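Local coordinates for J domain-containing protein required for chloroplast accumulation response 1 (Arabidopsis thaliana, PDB 3AG7) that is required for chloroplast photorelocation movement through its J-domain co-chaperone activity, modulating chloroplast actin filaments during accumulation in low blue light, at residues I67-K72 with K88-L93. Residues are numbered along the deposited sequence; the frame is centred on the assembly and turned at random.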
loop_
_atom_site.group_PDB
_atom_site.type_symbol
_atom_site.label_atom_id
_atom_site.label_comp_id
_atom_site.label_asym_id
_atom_site.label_seq_id
_atom_site.Cartn_x
_atom_site.Cartn_y
_atom_site.Cartn_z
ATOM N N ILE A 67 -3.568 -1.037 8.106
ATOM C CA ILE A 67 -2.312 -1.786 8.028
ATOM C C ILE A 67 -1.095 -0.878 7.850
ATOM O O ILE A 67 -0.042 -1.096 8.480
ATOM C CB ILE A 67 -2.344 -2.839 6.895
ATOM C CG1 ILE A 67 -3.443 -3.845 7.207
ATOM C CG2 ILE A 67 -0.948 -3.503 6.686
ATOM C CD1 ILE A 67 -3.721 -4.890 6.109
ATOM N N LEU A 68 -1.217 0.096 6.965
ATOM C CA LEU A 68 -0.042 0.825 6.466
ATOM C C LEU A 68 0.202 2.185 7.151
ATOM O O LEU A 68 1.274 2.810 7.005
ATOM C CB LEU A 68 -0.174 1.021 4.949
ATOM C CG LEU A 68 0.078 -0.218 4.109
ATOM C CD1 LEU A 68 -0.276 0.131 2.663
ATOM C CD2 LEU A 68 1.531 -0.716 4.208
ATOM N N HIS A 69 -0.790 2.666 7.894
ATOM C CA HIS A 69 -0.665 3.958 8.546
ATOM C C HIS A 69 0.512 3.898 9.524
ATOM O O HIS A 69 0.598 2.970 10.329
ATOM C CB HIS A 69 -1.981 4.316 9.277
ATOM C CG HIS A 69 -1.977 5.694 9.866
ATOM N ND1 HIS A 69 -2.788 6.721 9.418
ATOM C CD2 HIS A 69 -1.268 6.200 10.899
ATOM C CE1 HIS A 69 -2.556 7.803 10.146
ATOM N NE2 HIS A 69 -1.657 7.501 11.061
ATOM N N PRO A 70 1.427 4.899 9.473
ATOM C CA PRO A 70 2.655 4.808 10.259
ATOM C C PRO A 70 2.354 4.643 11.735
ATOM O O PRO A 70 3.117 3.994 12.453
ATOM C CB PRO A 70 3.378 6.162 9.967
ATOM C CG PRO A 70 2.360 7.017 9.426
ATOM C CD PRO A 70 1.304 6.202 8.802
ATOM N N ASP A 71 1.269 5.240 12.198
ATOM C CA ASP A 71 0.882 5.127 13.602
ATOM C C ASP A 71 0.473 3.702 13.950
ATOM O O ASP A 71 0.783 3.213 15.035
ATOM C CB ASP A 71 -0.271 6.096 13.941
ATOM C CG ASP A 71 -0.561 6.165 15.440
ATOM O OD1 ASP A 71 0.391 6.412 16.199
ATOM O OD2 ASP A 71 -1.731 5.994 15.868
ATOM N N LYS A 72 -0.233 3.039 13.036
ATOM C CA LYS A 72 -0.622 1.631 13.238
ATOM C C LYS A 72 0.580 0.682 13.242
ATOM O O LYS A 72 0.610 -0.314 13.976
ATOM C CB LYS A 72 -1.653 1.182 12.173
ATOM C CG LYS A 72 -3.050 1.726 12.405
ATOM C CD LYS A 72 -3.886 0.823 13.278
ATOM C CE LYS A 72 -5.035 1.605 13.886
ATOM N NZ LYS A 72 -5.638 0.855 15.014
ATOM N N LYS A 88 6.597 4.202 1.875
ATOM C CA LYS A 88 6.575 4.372 0.415
ATOM C C LYS A 88 5.252 3.936 -0.173
ATOM O O LYS A 88 4.726 4.598 -1.039
ATOM C CB LYS A 88 7.702 3.628 -0.247
ATOM C CG LYS A 88 9.064 4.099 0.196
ATOM C CD LYS A 88 9.252 5.570 -0.046
ATOM C CE LYS A 88 10.560 6.021 0.608
ATOM N NZ LYS A 88 10.725 7.492 0.499
ATOM N N VAL A 89 4.721 2.795 0.286
ATOM C CA VAL A 89 3.460 2.310 -0.256
ATOM C C VAL A 89 2.298 3.236 0.133
ATOM O O VAL A 89 1.401 3.561 -0.680
ATOM C CB VAL A 89 3.197 0.862 0.194
ATOM C CG1 VAL A 89 1.822 0.418 -0.253
ATOM C CG2 VAL A 89 4.297 -0.066 -0.390
ATOM N N PHE A 90 2.359 3.722 1.361
ATOM C CA PHE A 90 1.321 4.592 1.896
ATOM C C PHE A 90 1.288 5.899 1.125
ATOM O O PHE A 90 0.221 6.415 0.862
ATOM C CB PHE A 90 1.605 4.862 3.383
ATOM C CG PHE A 90 0.496 5.565 4.083
ATOM C CD1 PHE A 90 -0.743 4.950 4.241
ATOM C CD2 PHE A 90 0.662 6.844 4.548
ATOM C CE1 PHE A 90 -1.758 5.590 4.895
ATOM C CE2 PHE A 90 -0.403 7.508 5.194
ATOM C CZ PHE A 90 -1.584 6.891 5.342
ATOM N N GLU A 91 2.459 6.456 0.814
ATOM C CA GLU A 91 2.514 7.647 -0.083
ATOM C C GLU A 91 1.760 7.422 -1.394
ATOM O O GLU A 91 0.975 8.290 -1.819
ATOM C CB GLU A 91 3.954 8.045 -0.401
ATOM C CG GLU A 91 4.701 8.602 0.773
ATOM C CD GLU A 91 6.137 8.995 0.399
ATOM O OE1 GLU A 91 6.622 8.635 -0.716
ATOM O OE2 GLU A 91 6.770 9.685 1.224
ATOM N N LEU A 92 1.968 6.256 -2.022
ATOM C CA LEU A 92 1.296 5.924 -3.291
ATOM C C LEU A 92 -0.188 5.821 -3.084
ATOM O O LEU A 92 -0.955 6.372 -3.866
ATOM C CB LEU A 92 1.837 4.629 -3.885
ATOM C CG LEU A 92 3.285 4.698 -4.383
ATOM C CD1 LEU A 92 3.896 3.307 -4.447
ATOM C CD2 LEU A 92 3.378 5.403 -5.738
ATOM N N LEU A 93 -0.585 5.164 -1.994
ATOM C CA LEU A 93 -2.009 4.970 -1.691
ATOM C C LEU A 93 -2.693 6.322 -1.485
ATOM O O LEU A 93 -3.781 6.570 -2.040
ATOM C CB LEU A 93 -2.187 4.060 -0.468
ATOM C CG LEU A 93 -1.945 2.582 -0.771
ATOM C CD1 LEU A 93 -2.166 1.750 0.489
ATOM C CD2 LEU A 93 -2.870 2.037 -1.867
#
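Phe90 and Leu68 carry this contact between the end of helix 54-68, with the turn into helix 70-75, and the middle of helix 80-100. The Phe90 ring reaches across with CG anti to its own backbone N (chi1 -171°), and the chain at His69 and Pro70 lies over one of its faces. His69 CA sits 4.1 Å from Phe90 CE1 and Pro70 CD 4.2 Å from Phe90 CE2, both displaced from the ring centre toward the rim. Leu68 CB approaches the same ring obliquely, 4.0 Å from Phe90 CD1. The imidazole of His69 is inclined to the phenyl plane by 64°, with ring centres 5.8 Å apart, an oblique pair.

Deeper in, Leu68 has CD1 anti to its CA (chi2 173°), which carries that methyl outward to meet both Val89 CG1 at 3.6 Å and Leu93 CD1 at 3.3 Å. The latter is tighter than usual van der Waals contact, and the two leucine side chains cross at about a right angle. Leu37 also touches Leu68, while Leu65 touches Phe90, extending this apolar packing.

His69-Pro70-Asp71 is the HPD motif of J domains, the signature through which the family stimulates Hsp70 partners. Between these segments the turn bearing it, with His69 as N-cap of helix 70-75, meets helix 80-100 through apolar and ring contacts, so its position against the helix here probably depends on the fit of carbon surfaces.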